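Local coordinates for hexokinase (Schistosoma mansoni, PDB 1BDG), which phosphorylates glucose and other hexoses with ATP to give hexose 6-phosphates, the first step of glycolysis, at residues K52-Y57 and P146-G151; F141-P146 and A155-W160. All coordinates share one frame; numbering follows the deposited sequence.

Interaction 1: residues K52-Y57 and P146-G151; sequences KMFPSY and PCVQKG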
loop_
_atom_site.group_PDB
_atom_site.type_symbol
_atom_site.label_atom_id
_atom_site.label_comp_id
_atom_site.label_asym_id
_atom_site.label_seq_id
_atom_site.Cartn_x
_atom_site.Cartn_y
_atom_site.Cartn_z
ATOM N N LYS A 52 -8.917 -11.808 2.275
ATOM C CA LYS A 52 -8.351 -12.856 3.130
ATOM C C LYS A 52 -8.350 -12.738 4.640
ATOM O O LYS A 52 -8.329 -13.768 5.315
ATOM C CB LYS A 52 -6.953 -13.214 2.658
ATOM C CG LYS A 52 -6.944 -13.769 1.255
ATOM C CD LYS A 52 -7.730 -15.048 1.193
ATOM C CE LYS A 52 -8.443 -15.187 -0.116
ATOM N NZ LYS A 52 -9.395 -16.324 -0.034
ATOM N N MET A 53 -8.273 -11.511 5.163
ATOM C CA MET A 53 -8.301 -11.248 6.605
ATOM C C MET A 53 -7.316 -12.075 7.411
ATOM O O MET A 53 -7.679 -12.600 8.471
ATOM C CB MET A 53 -9.705 -11.512 7.166
ATOM C CG MET A 53 -10.833 -10.792 6.473
ATOM S SD MET A 53 -10.758 -9.044 6.707
ATOM C CE MET A 53 -11.835 -8.897 7.985
ATOM N N PHE A 54 -6.063 -12.133 6.965
ATOM C CA PHE A 54 -5.049 -12.924 7.662
ATOM C C PHE A 54 -4.751 -12.432 9.079
ATOM O O PHE A 54 -4.322 -11.287 9.258
ATOM C CB PHE A 54 -3.717 -12.913 6.903
ATOM C CG PHE A 54 -3.796 -13.402 5.493
ATOM C CD1 PHE A 54 -3.932 -14.752 5.219
ATOM C CD2 PHE A 54 -3.665 -12.513 4.433
ATOM C CE1 PHE A 54 -3.928 -15.213 3.899
ATOM C CE2 PHE A 54 -3.661 -12.963 3.128
ATOM C CZ PHE A 54 -3.790 -14.320 2.860
ATOM N N PRO A 55 -4.998 -13.270 10.105
ATOM C CA PRO A 55 -4.693 -12.812 11.459
ATOM C C PRO A 55 -3.175 -12.720 11.546
ATOM O O PRO A 55 -2.465 -13.578 11.016
ATOM C CB PRO A 55 -5.236 -13.940 12.332
ATOM C CG PRO A 55 -5.125 -15.130 11.453
ATOM C CD PRO A 55 -5.606 -14.609 10.136
ATOM N N SER A 56 -2.685 -11.634 12.132
ATOM C CA SER A 56 -1.253 -11.405 12.274
ATOM C C SER A 56 -0.678 -11.981 13.580
ATOM O O SER A 56 0.540 -11.979 13.784
ATOM C CB SER A 56 -1.001 -9.910 12.241
ATOM O OG SER A 56 -1.565 -9.321 13.397
ATOM N N TYR A 57 -1.556 -12.448 14.463
ATOM C CA TYR A 57 -1.162 -12.986 15.759
ATOM C C TYR A 57 -0.541 -11.948 16.700
ATOM O O TYR A 57 0.098 -12.293 17.690
ATOM C CB TYR A 57 -0.283 -14.227 15.609
ATOM C CG TYR A 57 -1.069 -15.484 15.362
ATOM C CD1 TYR A 57 -1.400 -15.878 14.079
ATOM C CD2 TYR A 57 -1.503 -16.264 16.418
ATOM C CE1 TYR A 57 -2.145 -17.016 13.850
ATOM C CE2 TYR A 57 -2.254 -17.403 16.203
ATOM C CZ TYR A 57 -2.576 -17.779 14.912
ATOM O OH TYR A 57 -3.330 -18.914 14.688
ATOM N N PRO A 146 1.032 -10.577 1.588
ATOM C CA PRO A 146 0.076 -11.461 2.257
ATOM C C PRO A 146 0.786 -12.723 2.679
ATOM O O PRO A 146 1.417 -13.387 1.859
ATOM C CB PRO A 146 -0.938 -11.755 1.157
ATOM C CG PRO A 146 -0.104 -11.742 -0.067
ATOM C CD PRO A 146 0.754 -10.521 0.142
ATOM N N CYS A 147 0.716 -13.020 3.970
ATOM C CA CYS A 147 1.332 -14.213 4.553
ATOM C C CYS A 147 0.346 -14.829 5.533
ATOM O O CYS A 147 -0.455 -14.126 6.143
ATOM C CB CYS A 147 2.606 -13.855 5.340
ATOM S SG CYS A 147 3.982 -13.152 4.423
ATOM N N VAL A 148 0.392 -16.144 5.661
ATOM C CA VAL A 148 -0.450 -16.874 6.608
ATOM C C VAL A 148 0.407 -16.959 7.871
ATOM O O VAL A 148 1.391 -17.702 7.911
ATOM C CB VAL A 148 -0.718 -18.300 6.115
ATOM C CG1 VAL A 148 -1.417 -19.095 7.172
ATOM C CG2 VAL A 148 -1.495 -18.277 4.834
ATOM N N GLN A 149 0.076 -16.157 8.871
ATOM C CA GLN A 149 0.837 -16.139 10.113
ATOM C C GLN A 149 0.515 -17.332 10.980
ATOM O O GLN A 149 -0.660 -17.606 11.244
ATOM C CB GLN A 149 0.525 -14.874 10.920
ATOM C CG GLN A 149 0.999 -13.567 10.296
ATOM C CD GLN A 149 2.513 -13.438 10.258
ATOM O OE1 GLN A 149 3.077 -13.020 9.255
ATOM N NE2 GLN A 149 3.175 -13.809 11.345
ATOM N N LYS A 150 1.551 -18.060 11.388
ATOM C CA LYS A 150 1.399 -19.190 12.301
ATOM C C LYS A 150 2.226 -18.648 13.454
ATOM O O LYS A 150 3.387 -19.017 13.635
ATOM C CB LYS A 150 2.056 -20.456 11.744
ATOM C CG LYS A 150 1.139 -21.682 11.710
ATOM C CD LYS A 150 1.798 -22.909 12.331
ATOM C CE LYS A 150 3.010 -23.402 11.535
ATOM N NZ LYS A 150 3.600 -24.642 12.123
ATOM N N GLY A 151 1.649 -17.721 14.206
ATOM C CA GLY A 151 2.390 -17.097 15.276
ATOM C C GLY A 151 3.197 -16.025 14.573
ATOM O O GLY A 151 3.232 -15.999 13.336
HETATM O O HOH W 1 -2.527 -15.771 9.298
#
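The rings of F54 and Y57 both pack on the backbone of P146-G151. The carbonyl O of C147 sits over one face of the F54 ring, 3.5 Å from F54 CG, while K52 CB covers the opposite face. A chi1 of -57° sets F54 CG beside its own backbone N, next to C147 O. The ring runs side by side with P146, F54 CE2 to P146 CB 3.6 Å, and V148 CG2 lies 4.0 Å from F54 CE1. The Y57 ring lies against G151, whose CA makes a CH-pi contact 4.2 Å from the ring centroid; Q149 O approaches Y57 CE1 obliquely, 3.1 Å away. Q149 packs beside the bend of the chain: its CB lies 3.3 Å from P55 O and its CG against S56 CA, and its NE2 turns back in a weak hydrogen bond to G151 O.

No direct hydrogen bond crosses the contact. A water takes that role, donating to P55 O (2.8 Å) and accepting from Q149 N (2.7 Å). S56 OG instead bonds to V245 O, within the sheet that strand 54-55 edges. The hairpin of strands 147-150 and 154-157, which falls in the predicted small subdomain, packs through ring-to-backbone contacts and one water against an edge strand of the large-subdomain sheet of hexokinase.

Interaction 2: residues F141-P146 and A155-W160; sequences FTFSFP and ATLVRW. With GLC (alpha-D-glucopyranose), chain B.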
loop_
_atom_site.group_PDB
_atom_site.type_symbol
_atom_site.label_atom_id
_atom_site.label_comp_id
_atom_site.label_asym_id
_atom_site.label_seq_id
_atom_site.Cartn_x
_atom_site.Cartn_y
_atom_site.Cartn_z
ATOM N N PHE A 141 10.840 -8.165 10.994
ATOM C CA PHE A 141 10.752 -8.147 9.539
ATOM C C PHE A 141 9.401 -7.631 9.022
ATOM O O PHE A 141 8.377 -8.307 9.143
ATOM C CB PHE A 141 11.021 -9.560 9.012
ATOM C CG PHE A 141 11.324 -9.641 7.536
ATOM C CD1 PHE A 141 11.790 -8.538 6.823
ATOM C CD2 PHE A 141 11.174 -10.853 6.862
ATOM C CE1 PHE A 141 12.098 -8.655 5.464
ATOM C CE2 PHE A 141 11.478 -10.973 5.516
ATOM C CZ PHE A 141 11.938 -9.882 4.817
ATOM N N THR A 142 9.389 -6.410 8.494
ATOM C CA THR A 142 8.177 -5.840 7.918
ATOM C C THR A 142 8.150 -6.331 6.488
ATOM O O THR A 142 8.826 -5.765 5.629
ATOM C CB THR A 142 8.245 -4.318 7.908
ATOM O OG1 THR A 142 8.115 -3.839 9.245
ATOM C CG2 THR A 142 7.156 -3.725 7.046
ATOM N N PHE A 143 7.445 -7.433 6.255
ATOM C CA PHE A 143 7.343 -8.024 4.920
ATOM C C PHE A 143 5.985 -7.613 4.353
ATOM O O PHE A 143 4.961 -8.212 4.682
ATOM C CB PHE A 143 7.445 -9.542 5.024
ATOM C CG PHE A 143 7.637 -10.234 3.708
ATOM C CD1 PHE A 143 8.622 -9.807 2.814
ATOM C CD2 PHE A 143 6.874 -11.353 3.381
ATOM C CE1 PHE A 143 8.848 -10.493 1.615
ATOM C CE2 PHE A 143 7.087 -12.042 2.197
ATOM C CZ PHE A 143 8.082 -11.613 1.308
ATOM N N SER A 144 5.982 -6.585 3.512
ATOM C CA SER A 144 4.759 -6.049 2.926
ATOM C C SER A 144 4.011 -6.983 1.984
ATOM O O SER A 144 3.669 -6.570 0.868
ATOM C CB SER A 144 5.077 -4.770 2.154
ATOM O OG SER A 144 5.964 -3.943 2.871
ATOM N N PHE A 145 3.701 -8.205 2.397
ATOM C CA PHE A 145 2.979 -9.094 1.498
ATOM C C PHE A 145 2.032 -9.993 2.272
ATOM O O PHE A 145 2.170 -10.141 3.486
ATOM C CB PHE A 145 3.963 -9.926 0.654
ATOM C CG PHE A 145 4.766 -9.108 -0.325
ATOM C CD1 PHE A 145 4.202 -8.670 -1.514
ATOM C CD2 PHE A 145 6.067 -8.725 -0.029
ATOM C CE1 PHE A 145 4.921 -7.864 -2.378
ATOM C CE2 PHE A 145 6.782 -7.920 -0.892
ATOM C CZ PHE A 145 6.210 -7.491 -2.060
ATOM N N PRO A 146 1.032 -10.577 1.588
ATOM C CA PRO A 146 0.076 -11.461 2.257
ATOM C C PRO A 146 0.786 -12.723 2.679
ATOM O O PRO A 146 1.417 -13.387 1.859
ATOM C CB PRO A 146 -0.938 -11.755 1.157
ATOM C CG PRO A 146 -0.104 -11.742 -0.067
ATOM C CD PRO A 146 0.754 -10.521 0.142
ATOM N N ALA A 155 5.970 -17.147 9.180
ATOM C CA ALA A 155 5.077 -16.496 8.226
ATOM C C ALA A 155 5.257 -17.129 6.863
ATOM O O ALA A 155 6.390 -17.352 6.439
ATOM C CB ALA A 155 5.377 -15.033 8.155
ATOM N N THR A 156 4.154 -17.431 6.181
ATOM C CA THR A 156 4.223 -18.055 4.864
ATOM C C THR A 156 3.673 -17.125 3.769
ATOM O O THR A 156 2.580 -16.583 3.898
ATOM C CB THR A 156 3.484 -19.436 4.858
ATOM O OG1 THR A 156 4.098 -20.318 5.817
ATOM C CG2 THR A 156 3.571 -20.102 3.491
ATOM N N LEU A 157 4.458 -16.895 2.722
ATOM C CA LEU A 157 4.030 -16.045 1.624
ATOM C C LEU A 157 2.863 -16.747 0.947
ATOM O O LEU A 157 2.900 -17.965 0.756
ATOM C CB LEU A 157 5.168 -15.839 0.609
ATOM C CG LEU A 157 4.861 -14.902 -0.580
ATOM C CD1 LEU A 157 4.628 -13.462 -0.103
ATOM C CD2 LEU A 157 5.986 -14.912 -1.593
ATOM N N VAL A 158 1.797 -16.002 0.675
ATOM C CA VAL A 158 0.641 -16.548 -0.017
ATOM C C VAL A 158 0.868 -16.243 -1.496
ATOM O O VAL A 158 0.705 -17.111 -2.358
ATOM C CB VAL A 158 -0.659 -15.901 0.446
ATOM C CG1 VAL A 158 -1.827 -16.476 -0.325
ATOM C CG2 VAL A 158 -0.854 -16.134 1.918
ATOM N N ARG A 159 1.274 -15.014 -1.790
ATOM C CA ARG A 159 1.546 -14.634 -3.162
ATOM C C ARG A 159 2.287 -13.304 -3.233
ATOM O O ARG A 159 2.286 -12.537 -2.277
ATOM C CB ARG A 159 0.249 -14.577 -3.975
ATOM C CG ARG A 159 -0.730 -13.515 -3.516
ATOM C CD ARG A 159 -2.058 -13.661 -4.238
ATOM N NE ARG A 159 -2.866 -12.467 -4.086
ATOM C CZ ARG A 159 -4.098 -12.328 -4.553
ATOM N NH1 ARG A 159 -4.698 -13.304 -5.215
ATOM N NH2 ARG A 159 -4.737 -11.196 -4.345
ATOM N N TRP A 160 2.992 -13.080 -4.339
ATOM C CA TRP A 160 3.735 -11.849 -4.525
ATOM C C TRP A 160 2.777 -10.855 -5.140
ATOM O O TRP A 160 2.053 -11.193 -6.094
ATOM C CB TRP A 160 4.900 -12.028 -5.511
ATOM C CG TRP A 160 6.209 -12.590 -4.985
ATOM C CD1 TRP A 160 6.843 -13.690 -5.451
ATOM C CD2 TRP A 160 7.080 -12.022 -3.989
ATOM N NE1 TRP A 160 8.050 -13.844 -4.825
ATOM C CE2 TRP A 160 8.224 -12.833 -3.924
ATOM C CE3 TRP A 160 7.002 -10.902 -3.152
ATOM C CZ2 TRP A 160 9.295 -12.566 -3.054
ATOM C CZ3 TRP A 160 8.074 -10.634 -2.283
ATOM C CH2 TRP A 160 9.198 -11.462 -2.245
HETATM C C1 GLC B . 0.381 -4.662 -1.250
HETATM C C2 GLC B . 0.712 -5.892 -0.404
HETATM C C3 GLC B . 0.221 -5.686 1.010
HETATM C C4 GLC B . 0.814 -4.407 1.575
HETATM C C5 GLC B . 0.446 -3.246 0.678
HETATM C C6 GLC B . 1.060 -1.941 1.147
HETATM O O1 GLC B . -0.993 -4.471 -1.215
HETATM O O2 GLC B . 0.088 -7.054 -0.946
HETATM O O3 GLC B . 0.601 -6.784 1.827
HETATM O O4 GLC B . 0.330 -4.189 2.879
HETATM O O5 GLC B . 0.944 -3.494 -0.639
HETATM O O6 GLC B . 2.375 -1.784 0.657
#
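P146 O accepts a hydrogen bond from V158 N at 2.9 Å, nearly straight at 163° about the hydrogen, with the donor tilted 27° from the carbonyl plane. CB and CG2 of V158 both pack against the same oxygen, and the pyrrolidine CG of P146 rests on R159 O, 3.4 Å away. The guanidinium of R159 extends beyond the contact to a salt bridge with E255 and a hydrogen bond to Q280.

Aromatic packing makes up the rest. W160 presents the edge of its six-membered ring to the face of F145, the planes at 88° and the centroids 4.8 Å apart; W160 CE3 stands over the centre of the phenyl ring. CZ of F143 lies 3.7 Å from W160 CZ3, the F143 plane oblique to the indole. L157 CD1 touches both F143 CE2 and F145 CB, whereas its CD2 lies over the W160 face. The indole NE1 is satisfied by A166 O, and F164 stacks on W160.

S144, between the two phenylalanines, is the centre of an inverse gamma turn, and its carbonyl O comes 3.2 Å from glucose O3. The chemistry therefore divides: a buried aromatic cluster backs the turn centred on S144 and the F145-P146 segment after it, which brings S144 O and F145 CA up to glucose O3. K162, which hydrogen-bonds the glucose, also makes a cation-pi contact with F145, so the cluster probably helps position a sugar-binding side chain.

Interactions 1 and 2 share P146 and the two-stranded antiparallel hairpin that follows strand 137-143, and their centres lie about 9 Å apart. Interaction 1 is only partly buried, where strand 147-150 meets an edge strand of the other sheet by way of ring-to-backbone packing and a bridging water. Interaction 2 is more buried: it joins the end of strand 137-143 to strand 154-157 and the loop after it through an aromatic cluster and a direct backbone bond, with S144-P146 lining the glucose pocket. The probable hydrogen bond from V148 N to T156 O, within the hairpin, couples the two, and F54 CZ packs on V158 CG2 where they meet.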